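Local coordinates for cobalamin biosynthesis protein CobN (PDB 7C6O) that is the large, catalytic subunit of cobaltochelatase, which probably inserts cobalt into the corrin ring during cobalamin biosynthesis, at residues A[1138-1143]-A[1184-1189]; A[1149-1154]-A[1163-1168]; A[1172-1177]-A[1211-1216]; A[1192-1197]-A[1215-1220]. All blocks are in the same frame, centred on the assembly; numbering follows the deposited sequence. Where two conformers were deposited one is given.

Contact 1: residues A[1138-1143]-A[1184-1189]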
# COMPACT_ATOMS: atom_id res chain seq x y z
N LYS A 1138 7.97 9.56 -22.56
CA LYS A 1138 7.70 8.49 -21.60
C LYS A 1138 7.72 7.12 -22.26
O LYS A 1138 8.15 6.14 -21.65
CB LYS A 1138 6.35 8.75 -20.91
CG LYS A 1138 6.05 7.81 -19.75
CD LYS A 1138 7.18 7.81 -18.73
CE LYS A 1138 6.74 7.20 -17.41
NZ LYS A 1138 6.03 5.90 -17.59
N GLY A 1139 7.25 7.03 -23.51
CA GLY A 1139 7.38 5.78 -24.23
C GLY A 1139 8.83 5.36 -24.40
O GLY A 1139 9.17 4.19 -24.21
N ALA A 1140 9.70 6.31 -24.73
CA ALA A 1140 11.13 6.03 -24.81
C ALA A 1140 11.69 5.67 -23.44
O ALA A 1140 12.56 4.80 -23.33
CB ALA A 1140 11.86 7.23 -25.40
N PHE A 1141 11.21 6.35 -22.40
CA PHE A 1141 11.61 6.04 -21.03
C PHE A 1141 11.34 4.58 -20.69
O PHE A 1141 12.18 3.91 -20.07
CB PHE A 1141 10.87 6.97 -20.07
CG PHE A 1141 11.18 6.75 -18.61
CD1 PHE A 1141 10.56 5.74 -17.89
CD2 PHE A 1141 12.06 7.59 -17.94
CE1 PHE A 1141 10.84 5.54 -16.55
CE2 PHE A 1141 12.33 7.40 -16.60
CZ PHE A 1141 11.72 6.37 -15.91
N GLU A 1142 10.17 4.07 -21.07
CA GLU A 1142 9.81 2.69 -20.73
C GLU A 1142 10.71 1.69 -21.44
O GLU A 1142 11.03 0.63 -20.89
CB GLU A 1142 8.34 2.43 -21.06
CG GLU A 1142 7.37 3.26 -20.23
CD GLU A 1142 7.38 2.90 -18.76
OE1 GLU A 1142 7.72 1.74 -18.44
OE2 GLU A 1142 7.04 3.76 -17.93
N MET A 1143 11.11 2.00 -22.68
CA MET A 1143 12.06 1.13 -23.37
C MET A 1143 13.39 1.09 -22.64
O MET A 1143 13.98 0.01 -22.44
CB MET A 1143 12.24 1.58 -24.82
CG MET A 1143 11.01 1.42 -25.69
SD MET A 1143 11.31 2.00 -27.37
CE MET A 1143 9.71 1.74 -28.12
N GLU A 1184 14.76 12.04 -30.89
CA GLU A 1184 13.90 13.21 -30.84
C GLU A 1184 13.22 13.36 -29.48
O GLU A 1184 13.17 14.47 -28.93
CB GLU A 1184 12.86 13.13 -31.96
CG GLU A 1184 13.48 13.16 -33.36
CD GLU A 1184 12.47 12.87 -34.45
OE1 GLU A 1184 11.37 12.37 -34.13
OE2 GLU A 1184 12.78 13.14 -35.63
N SER A 1185 12.70 12.27 -28.92
CA SER A 1185 11.90 12.36 -27.70
C SER A 1185 12.70 12.21 -26.41
O SER A 1185 12.34 12.83 -25.41
CB SER A 1185 10.80 11.29 -27.72
OG SER A 1185 9.77 11.64 -28.64
N ASN A 1186 13.76 11.40 -26.40
CA ASN A 1186 14.46 11.16 -25.15
C ASN A 1186 15.90 10.73 -25.40
O ASN A 1186 16.25 9.57 -25.17
CB ASN A 1186 13.71 10.10 -24.33
CG ASN A 1186 14.10 10.10 -22.86
OD1 ASN A 1186 15.18 10.56 -22.49
ND2 ASN A 1186 13.22 9.58 -22.02
N PRO A 1187 16.76 11.64 -25.86
CA PRO A 1187 18.15 11.26 -26.12
C PRO A 1187 18.89 10.81 -24.87
O PRO A 1187 19.81 9.99 -24.97
CB PRO A 1187 18.76 12.54 -26.71
CG PRO A 1187 17.91 13.64 -26.16
CD PRO A 1187 16.52 13.08 -26.09
N TRP A 1188 18.50 11.31 -23.69
CA TRP A 1188 19.12 10.86 -22.45
C TRP A 1188 18.90 9.37 -22.24
O TRP A 1188 19.81 8.65 -21.81
CB TRP A 1188 18.55 11.65 -21.27
CG TRP A 1188 18.56 13.13 -21.48
CD1 TRP A 1188 19.58 14.00 -21.19
CD2 TRP A 1188 17.50 13.93 -22.04
NE1 TRP A 1188 19.21 15.28 -21.53
CE2 TRP A 1188 17.95 15.27 -22.05
CE3 TRP A 1188 16.22 13.64 -22.52
CZ2 TRP A 1188 17.16 16.31 -22.53
CZ3 TRP A 1188 15.44 14.67 -23.00
CH2 TRP A 1188 15.91 15.99 -23.00
N ALA A 1189 17.70 8.88 -22.55
CA ALA A 1189 17.41 7.46 -22.39
C ALA A 1189 18.16 6.63 -23.43
O ALA A 1189 18.60 5.51 -23.14
CB ALA A 1189 15.91 7.21 -22.48

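Contact 2: residues A[1149-1154]-A[1163-1168]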
# COMPACT_ATOMS: atom_id res chain seq x y z
N TYR A 1149 16.19 -3.09 -16.35
CA TYR A 1149 15.64 -4.12 -15.48
C TYR A 1149 16.01 -5.51 -15.97
O TYR A 1149 16.26 -6.41 -15.15
CB TYR A 1149 14.13 -3.96 -15.35
CG TYR A 1149 13.72 -2.58 -14.86
CD1 TYR A 1149 14.59 -1.81 -14.10
CD2 TYR A 1149 12.47 -2.05 -15.17
CE1 TYR A 1149 14.23 -0.55 -13.66
CE2 TYR A 1149 12.10 -0.79 -14.72
CZ TYR A 1149 12.98 -0.05 -13.97
OH TYR A 1149 12.62 1.21 -13.53
N LEU A 1150 16.07 -5.71 -17.29
CA LEU A 1150 16.64 -6.95 -17.81
C LEU A 1150 18.10 -7.09 -17.39
O LEU A 1150 18.53 -8.18 -16.99
CB LEU A 1150 16.52 -6.98 -19.33
CG LEU A 1150 15.11 -7.23 -19.89
CD1 LEU A 1150 15.13 -7.15 -21.41
CD2 LEU A 1150 14.58 -8.58 -19.42
N PHE A 1151 18.86 -6.00 -17.46
CA PHE A 1151 20.24 -6.02 -16.98
C PHE A 1151 20.30 -6.38 -15.50
O PHE A 1151 21.13 -7.20 -15.08
CB PHE A 1151 20.89 -4.66 -17.23
CG PHE A 1151 22.30 -4.54 -16.69
CD1 PHE A 1151 23.39 -4.90 -17.46
CD2 PHE A 1151 22.53 -4.06 -15.40
CE1 PHE A 1151 24.68 -4.79 -16.97
CE2 PHE A 1151 23.81 -3.95 -14.91
CZ PHE A 1151 24.89 -4.31 -15.69
N GLY A 1152 19.43 -5.77 -14.69
CA GLY A 1152 19.42 -6.07 -13.27
C GLY A 1152 19.14 -7.54 -12.98
O GLY A 1152 19.79 -8.16 -12.14
N TYR A 1153 18.17 -8.12 -13.70
CA TYR A 1153 17.86 -9.53 -13.54
C TYR A 1153 18.98 -10.41 -14.09
O TYR A 1153 19.20 -11.52 -13.58
CB TYR A 1153 16.55 -9.86 -14.25
CG TYR A 1153 15.42 -10.29 -13.34
CD1 TYR A 1153 14.15 -9.75 -13.49
CD2 TYR A 1153 15.60 -11.26 -12.36
CE1 TYR A 1153 13.10 -10.15 -12.69
CE2 TYR A 1153 14.56 -11.67 -11.55
CZ TYR A 1153 13.30 -11.10 -11.72
OH TYR A 1153 12.25 -11.49 -10.92
N ASP A 1154 19.70 -9.94 -15.12
CA ASP A 1154 20.83 -10.70 -15.63
C ASP A 1154 22.01 -10.63 -14.67
O ASP A 1154 22.67 -11.65 -14.41
CB ASP A 1154 21.23 -10.18 -17.01
CG ASP A 1154 22.14 -11.14 -17.77
OD1 ASP A 1154 22.01 -12.37 -17.56
OD2 ASP A 1154 22.99 -10.68 -18.56
N TRP A 1163 21.87 -14.02 -27.52
CA TRP A 1163 20.98 -13.71 -28.64
C TRP A 1163 19.92 -12.69 -28.24
O TRP A 1163 19.43 -11.94 -29.09
CB TRP A 1163 20.32 -14.99 -29.18
CG TRP A 1163 19.22 -15.58 -28.32
CD1 TRP A 1163 19.35 -16.57 -27.39
CD2 TRP A 1163 17.83 -15.22 -28.33
NE1 TRP A 1163 18.13 -16.85 -26.82
CE2 TRP A 1163 17.18 -16.03 -27.38
CE3 TRP A 1163 17.08 -14.28 -29.05
CZ2 TRP A 1163 15.82 -15.94 -27.13
CZ3 TRP A 1163 15.73 -14.19 -28.80
CH2 TRP A 1163 15.11 -15.01 -27.84
N MET A 1164 19.58 -12.62 -26.95
CA MET A 1164 18.62 -11.61 -26.51
C MET A 1164 19.25 -10.23 -26.44
O MET A 1164 18.61 -9.23 -26.78
CB MET A 1164 18.03 -12.02 -25.16
CG MET A 1164 17.37 -13.39 -25.22
SD MET A 1164 17.05 -14.15 -23.63
CE MET A 1164 15.80 -13.04 -22.98
N TYR A 1165 20.51 -10.14 -26.00
CA TYR A 1165 21.22 -8.87 -26.05
C TYR A 1165 21.37 -8.38 -27.49
O TYR A 1165 21.26 -7.17 -27.75
CB TYR A 1165 22.60 -9.00 -25.40
CG TYR A 1165 22.61 -8.85 -23.89
CD1 TYR A 1165 22.34 -7.62 -23.29
CD2 TYR A 1165 22.92 -9.92 -23.07
CE1 TYR A 1165 22.36 -7.48 -21.92
CE2 TYR A 1165 22.95 -9.79 -21.69
CZ TYR A 1165 22.67 -8.57 -21.12
OH TYR A 1165 22.70 -8.44 -19.75
N GLU A 1166 21.65 -9.29 -28.42
CA GLU A 1166 21.75 -8.91 -29.82
C GLU A 1166 20.44 -8.31 -30.32
O GLU A 1166 20.43 -7.26 -30.97
CB GLU A 1166 22.14 -10.12 -30.68
CG GLU A 1166 23.54 -10.64 -30.41
CD GLU A 1166 23.88 -11.87 -31.24
OE1 GLU A 1166 22.96 -12.45 -31.86
OE2 GLU A 1166 25.06 -12.25 -31.28
N GLN A 1167 19.32 -8.98 -30.03
CA GLN A 1167 18.03 -8.48 -30.50
C GLN A 1167 17.64 -7.19 -29.79
O GLN A 1167 17.08 -6.28 -30.41
CB GLN A 1167 16.96 -9.55 -30.31
CG GLN A 1167 17.17 -10.77 -31.19
CD GLN A 1167 17.25 -10.42 -32.66
OE1 GLN A 1167 16.41 -9.68 -33.18
NE2 GLN A 1167 18.27 -10.93 -33.34
N LEU A 1168 17.93 -7.10 -28.49
CA LEU A 1168 17.66 -5.87 -27.76
C LEU A 1168 18.44 -4.70 -28.35
O LEU A 1168 17.89 -3.61 -28.56
CB LEU A 1168 18.00 -6.06 -26.28
CG LEU A 1168 17.53 -4.99 -25.29
CD1 LEU A 1168 16.01 -4.89 -25.32
CD2 LEU A 1168 18.02 -5.33 -23.89

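Contact 3: residues A[1172-1177]-A[1211-1216]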
# COMPACT_ATOMS: atom_id res chain seq x y z
N TYR A 1172 16.16 -1.82 -30.26
CA TYR A 1172 15.98 -0.62 -29.46
C TYR A 1172 16.90 0.52 -29.88
O TYR A 1172 16.48 1.68 -29.92
CB TYR A 1172 16.23 -0.92 -27.97
CG TYR A 1172 15.06 -1.54 -27.24
CD1 TYR A 1172 14.11 -2.31 -27.90
CD2 TYR A 1172 14.90 -1.34 -25.87
CE1 TYR A 1172 13.04 -2.87 -27.21
CE2 TYR A 1172 13.84 -1.90 -25.18
CZ TYR A 1172 12.91 -2.66 -25.85
OH TYR A 1172 11.86 -3.21 -25.16
N VAL A 1173 18.16 0.22 -30.20
CA VAL A 1173 19.21 1.23 -30.30
C VAL A 1173 19.65 1.46 -31.74
O VAL A 1173 19.75 2.60 -32.19
CB VAL A 1173 20.41 0.84 -29.41
CG1 VAL A 1173 21.50 1.91 -29.48
CG2 VAL A 1173 19.96 0.63 -27.97
N LEU A 1174 19.91 0.38 -32.48
CA LEU A 1174 20.48 0.51 -33.82
C LEU A 1174 19.42 0.64 -34.91
O LEU A 1174 19.70 1.22 -35.97
CB LEU A 1174 21.39 -0.68 -34.12
CG LEU A 1174 22.59 -0.84 -33.19
CD1 LEU A 1174 23.46 -2.02 -33.61
CD2 LEU A 1174 23.41 0.45 -33.12
N ASP A 1175 18.21 0.13 -34.68
CA ASP A 1175 17.13 0.26 -35.65
C ASP A 1175 16.88 1.72 -35.97
O ASP A 1175 16.73 2.55 -35.07
CB ASP A 1175 15.86 -0.38 -35.09
CG ASP A 1175 14.68 -0.24 -36.03
OD1 ASP A 1175 14.68 -0.91 -37.08
OD2 ASP A 1175 13.76 0.54 -35.71
N ALA A 1176 16.84 2.04 -37.27
CA ALA A 1176 16.74 3.43 -37.70
C ALA A 1176 15.47 4.10 -37.17
O ALA A 1176 15.52 5.23 -36.66
CB ALA A 1176 16.79 3.52 -39.22
N GLN A 1177 14.33 3.41 -37.26
CA GLN A 1177 13.08 4.01 -36.83
C GLN A 1177 13.07 4.26 -35.33
O GLN A 1177 12.65 5.34 -34.88
CB GLN A 1177 11.90 3.12 -37.23
CG GLN A 1177 10.54 3.70 -36.86
CD GLN A 1177 9.38 2.82 -37.28
OE1 GLN A 1177 9.58 1.70 -37.76
NE2 GLN A 1177 8.16 3.32 -37.12
N PRO A 1211 32.11 -7.49 -32.51
CA PRO A 1211 32.84 -6.21 -32.46
C PRO A 1211 32.15 -5.08 -33.22
O PRO A 1211 32.14 -3.94 -32.74
CB PRO A 1211 34.20 -6.56 -33.08
CG PRO A 1211 34.36 -8.01 -32.79
CD PRO A 1211 32.98 -8.61 -32.89
N GLU A 1212 31.56 -5.37 -34.39
CA GLU A 1212 30.86 -4.34 -35.14
C GLU A 1212 29.67 -3.80 -34.35
O GLU A 1212 29.36 -2.60 -34.42
CB GLU A 1212 30.39 -4.88 -36.49
CG GLU A 1212 29.61 -3.87 -37.33
CD GLU A 1212 28.98 -4.47 -38.57
OE1 GLU A 1212 29.37 -5.59 -38.96
OE2 GLU A 1212 28.09 -3.82 -39.16
N THR A 1213 29.00 -4.67 -33.59
CA THR A 1213 27.85 -4.23 -32.80
C THR A 1213 28.29 -3.31 -31.66
O THR A 1213 27.64 -2.28 -31.41
CB THR A 1213 27.10 -5.45 -32.26
OG1 THR A 1213 26.74 -6.30 -33.35
CG2 THR A 1213 25.83 -5.02 -31.51
N LEU A 1214 29.38 -3.64 -30.97
CA LEU A 1214 29.88 -2.76 -29.93
C LEU A 1214 30.31 -1.41 -30.51
O LEU A 1214 30.08 -0.36 -29.90
CB LEU A 1214 31.04 -3.42 -29.18
CG LEU A 1214 30.72 -4.69 -28.38
CD1 LEU A 1214 31.92 -5.11 -27.55
CD2 LEU A 1214 29.50 -4.48 -27.50
N ASP A 1215 30.94 -1.42 -31.69
CA ASP A 1215 31.31 -0.17 -32.34
C ASP A 1215 30.08 0.68 -32.63
O ASP A 1215 30.10 1.91 -32.46
CB ASP A 1215 32.08 -0.44 -33.63
CG ASP A 1215 33.46 -1.02 -33.37
OD1 ASP A 1215 34.00 -0.82 -32.26
OD2 ASP A 1215 34.02 -1.66 -34.29
N GLY A 1216 28.99 0.05 -33.07
CA GLY A 1216 27.75 0.79 -33.28
C GLY A 1216 27.22 1.39 -32.00
O GLY A 1216 26.74 2.53 -31.99

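Contact 4: residues A[1192-1197]-A[1215-1220]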
# COMPACT_ATOMS: atom_id res chain seq x y z
N GLY A 1192 21.58 6.23 -22.12
CA GLY A 1192 21.62 5.25 -21.03
C GLY A 1192 21.50 3.82 -21.52
O GLY A 1192 22.11 2.91 -20.95
N MET A 1193 20.70 3.59 -22.56
CA MET A 1193 20.55 2.25 -23.12
C MET A 1193 21.86 1.76 -23.72
O MET A 1193 22.30 0.64 -23.46
CB MET A 1193 19.46 2.23 -24.19
CG MET A 1193 18.04 2.27 -23.67
SD MET A 1193 16.88 1.91 -25.00
CE MET A 1193 17.51 2.95 -26.30
N ALA A 1194 22.49 2.59 -24.56
CA ALA A 1194 23.77 2.21 -25.16
C ALA A 1194 24.82 1.98 -24.08
O ALA A 1194 25.60 1.03 -24.15
CB ALA A 1194 24.23 3.28 -26.14
N GLU A 1195 24.84 2.85 -23.07
CA GLU A 1195 25.79 2.68 -21.97
C GLU A 1195 25.55 1.37 -21.23
O GLU A 1195 26.50 0.65 -20.90
CB GLU A 1195 25.70 3.87 -21.02
CG GLU A 1195 27.01 4.26 -20.38
CD GLU A 1195 26.88 5.48 -19.50
OE1 GLU A 1195 26.04 5.46 -18.57
OE2 GLU A 1195 27.60 6.47 -19.74
N ARG A 1196 24.29 1.04 -20.95
CA ARG A 1196 23.99 -0.17 -20.19
C ARG A 1196 24.34 -1.42 -20.98
O ARG A 1196 24.86 -2.39 -20.42
CB ARG A 1196 22.52 -0.19 -19.77
CG ARG A 1196 22.20 -1.29 -18.76
CD ARG A 1196 22.80 -0.97 -17.40
NE ARG A 1196 22.00 0.03 -16.69
CZ ARG A 1196 22.36 0.59 -15.54
NH1 ARG A 1196 23.50 0.25 -14.96
NH2 ARG A 1196 21.57 1.49 -14.97
N LEU A 1197 24.06 -1.43 -22.29
CA LEU A 1197 24.40 -2.59 -23.10
C LEU A 1197 25.91 -2.76 -23.21
O LEU A 1197 26.42 -3.89 -23.17
CB LEU A 1197 23.75 -2.47 -24.48
CG LEU A 1197 22.22 -2.50 -24.48
CD1 LEU A 1197 21.64 -1.91 -25.75
CD2 LEU A 1197 21.72 -3.93 -24.28
N ASP A 1215 30.94 -1.42 -31.69
CA ASP A 1215 31.31 -0.17 -32.34
C ASP A 1215 30.08 0.68 -32.63
O ASP A 1215 30.10 1.91 -32.46
CB ASP A 1215 32.08 -0.44 -33.63
CG ASP A 1215 33.46 -1.02 -33.37
OD1 ASP A 1215 34.00 -0.82 -32.26
OD2 ASP A 1215 34.02 -1.66 -34.29
N GLY A 1216 28.99 0.05 -33.07
CA GLY A 1216 27.75 0.79 -33.28
C GLY A 1216 27.22 1.39 -32.00
O GLY A 1216 26.74 2.53 -31.99
N LEU A 1217 27.31 0.65 -30.89
CA LEU A 1217 26.85 1.18 -29.61
C LEU A 1217 27.70 2.37 -29.17
O LEU A 1217 27.17 3.37 -28.68
CB LEU A 1217 26.87 0.08 -28.55
CG LEU A 1217 25.73 -0.93 -28.65
CD1 LEU A 1217 25.96 -2.12 -27.73
CD2 LEU A 1217 24.41 -0.25 -28.31
N ARG A 1218 29.03 2.27 -29.33
CA ARG A 1218 29.89 3.38 -28.96
C ARG A 1218 29.62 4.60 -29.84
O ARG A 1218 29.70 5.74 -29.36
CB ARG A 1218 31.36 2.96 -29.06
CG ARG A 1218 31.74 1.81 -28.15
CD ARG A 1218 33.22 1.50 -28.23
NE ARG A 1218 33.56 0.26 -27.51
CZ ARG A 1218 33.84 -0.89 -28.11
NH1 ARG A 1218 33.84 -0.98 -29.43
NH2 ARG A 1218 34.13 -1.96 -27.38
N GLN A 1219 29.31 4.38 -31.12
CA GLN A 1219 28.97 5.50 -31.99
C GLN A 1219 27.69 6.19 -31.53
O GLN A 1219 27.60 7.42 -31.56
CB GLN A 1219 28.82 5.01 -33.43
CG GLN A 1219 28.27 6.05 -34.40
CD GLN A 1219 29.27 7.15 -34.72
OE1 GLN A 1219 30.44 7.07 -34.35
NE2 GLN A 1219 28.81 8.17 -35.43
N VAL A 1220 26.69 5.41 -31.10
CA VAL A 1220 25.46 6.00 -30.59
C VAL A 1220 25.75 6.86 -29.37
O VAL A 1220 25.22 7.97 -29.23
CB VAL A 1220 24.43 4.90 -30.27
CG1 VAL A 1220 23.21 5.48 -29.58
CG2 VAL A 1220 24.02 4.17 -31.55

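Contact 1: residues A[1138-1143]-A[1184-1189]
Ala1140 and Asn1186 bring their backbones within 6.1 Å (CA to CA), and Phe1141 and Ala1189 come equally near. One partner is a continuous helix turn, 1138-1143; the other is a joint between two helices, where Asn1186 leaves helical geometry with phi -156° and psi 71°. The methyl of Ala1140 points at this joint and its CB lies 3.6 Å from Asn1186 CB, a close approach of two CB atoms. Asn1186 is the N-cap of helix 1187-1203: its OD1 accepts from Ala1189 N at 3.0 Å, the donor standing well above the carbonyl plane. With CG anti to the backbone N (chi1 -162°), the amide comes up beside helix 1136-1157, and its nitrogen ND2 comes 3.8 Å from Phe1141 N without bonding to it. That nitrogen instead donates to Tyr1137 O, so the two ends of one amide tie the start of one helix to the neighbouring one. In the first turn of the capped helix, Ala1189 turns its CB toward Ala1140 O, 4.2 Å away, while the ring of Phe1141 leads off toward Arg382 and Asn385. Just before the joint, Ser1185 bonds through OG to Asp421 and through its carbonyl oxygen to His425.

Contact 2: residues A[1149-1154]-A[1163-1168]
The hydroxyl of Tyr1165 donates to Asp1154 OD2 over 2.6 Å, a short bond joining two nearly antiparallel helix segments. The hydroxyl reaches the carboxylate oxygen from the anti side, 22° out of the carboxylate plane, while OD2 itself lies at the edge of the tyrosine ring, 3.3 Å from Tyr1165 CE2. Carboxylate and ring are turned 51° against each other, so they meet neither flat nor square. The two side chains approach from opposite directions, and the long tyrosine covers most of the distance between the backbones. The second carboxylate oxygen, OD1, accepts from Met1160 N in the connection between the helices. One buried acid thus holds both the connecting loop and the returning helix, and the two donors would be expected to stabilise its negative charge.

Beside the polar pair, Phe1151 CD1 lies 4.3 Å from Tyr1165 OH, an oblique approach. A turn away from the acid, Leu1150 CD1 meets Leu1168 CD2 at 4.2 Å in an apolar touch. With segment axes 12.6 Å apart at an angle of 166°, the helices form a wide antiparallel helical hairpin in which side chains, not close backbones, make the contact. Helix 1187-1203 packs against this hairpin through Ala1200, which touches both Phe1151 and Tyr1165; Trp1206 stacks on the tyrosine ring, and helix 1111-1123 meets Met1164 and Leu1168.

Contact 3: residues A[1172-1177]-A[1211-1216]
Leu1174 reaches across to Gly1216 and Thr1213 from the last turn of helix 1162-1174, a turn widened to pi type. Its CB sets out toward helix 1211-1226, and CG stands anti to the carbonyl carbon (chi1 -61°), which carries the fork of the side chain outward to the other backbone. At the fork the two methyls part company. CD2 rests on the main chain of Gly1216, with Gly1216 C and Gly1216 O both 4.1 Å away, so the methyl lies against a peptide group. CD1 goes to the preceding turn and finds the methyl of Thr1213, with CG2 at 4.4 Å. The leucine tip therefore spans one turn of its partner, a peptide against one branch and a methyl beside the other.

Gly1216 has no side chain, and the branch lies directly against its main chain; the closest backbone approach, from Leu1174 CA to Gly1216 CA, is 7.3 Å. In the helical bundle at the C-terminal end of the chain, this contact joins a helix terminus to the opening turns of the last helix, near the surface. Immediately after Leu1174 the chain breaks helical geometry at Asp1175, the N-cap of helix 1176-1185, whose OD2 accepts from Asn1178 N. The neighbouring Val1173 lies on Leu1217 and Val1220, carrying the same packing further along helix 1211-1226, and Leu1174 itself also touches Val1220. Thr1213 in turn packs against Trp1206 in the loop that leads into that helix.

Contact 4: residues A[1192-1197]-A[1215-1220]
Ala1194 presents a small methyl to the larger Leu1217, whose branched end settles beside it. Ala1194 and Leu1217 have the nearest backbones, 5.5 Å from CA to CA, and the alanine CB sits 3.9 Å from Leu1217 O, almost against the other main chain. One leucine methyl lies over the small alanine: Leu1217 CD2 is 4.0 Å from Ala1194 CA. The other branch enters one turn further on, where Leu1217 CD1 meets Leu1197 CB at 3.9 Å. Leu1217 is thus the bump, with its fork lodged between Ala1194 and Leu1197.

Leu1197 crosses it at about a right angle, and its own CD1 approaches Leu1217 CD2 at 4.1 Å. Both leucines place CG anti to the carbonyl carbon, Leu1217 with chi1 -76°, and their forks meet where those two methyls touch. At the other end of the patch Val1220 lends a single methyl, CG1, 4.2 Å from Ala1194 CB, so that the alanine is bordered by a leucine and a valine one turn apart.

The side chains that meet are all apolar, and the segment axes come within 9.0 Å at a signed crossing angle of -144°. Helix 1162-1174 closes one side of this pair, with Thr1169 touching both Leu1197 and Leu1217. Further round helix 1187-1203, Met1193 packs on helix 1136-1157, and Arg1196 forms a salt bridge with Asp1148 of that same helix.

In the fold
All four contacts belong to the helical C-terminal end of the chain, on one side of its centre, and together they join five successive helices, 1136-1157, 1162-1174, 1176-1185, 1187-1203 and 1211-1226. Contact 2 is nested along the chain within the loop closed by contact 1, whereas contacts 1 and 3 alternate. Contacts 3 and 4 share Asp1215 and Gly1216, and their centres are about 7 Å apart; the centres of contacts 1 and 2 are about 18 Å apart. Met1193 and Leu1197 of contact 4 pack on Val1173 of contact 3, and Leu1197 also reaches Tyr1165 and Leu1168 of contact 2. Helix 1187-1203 thus links neighbouring contacts into one continuous packed bundle.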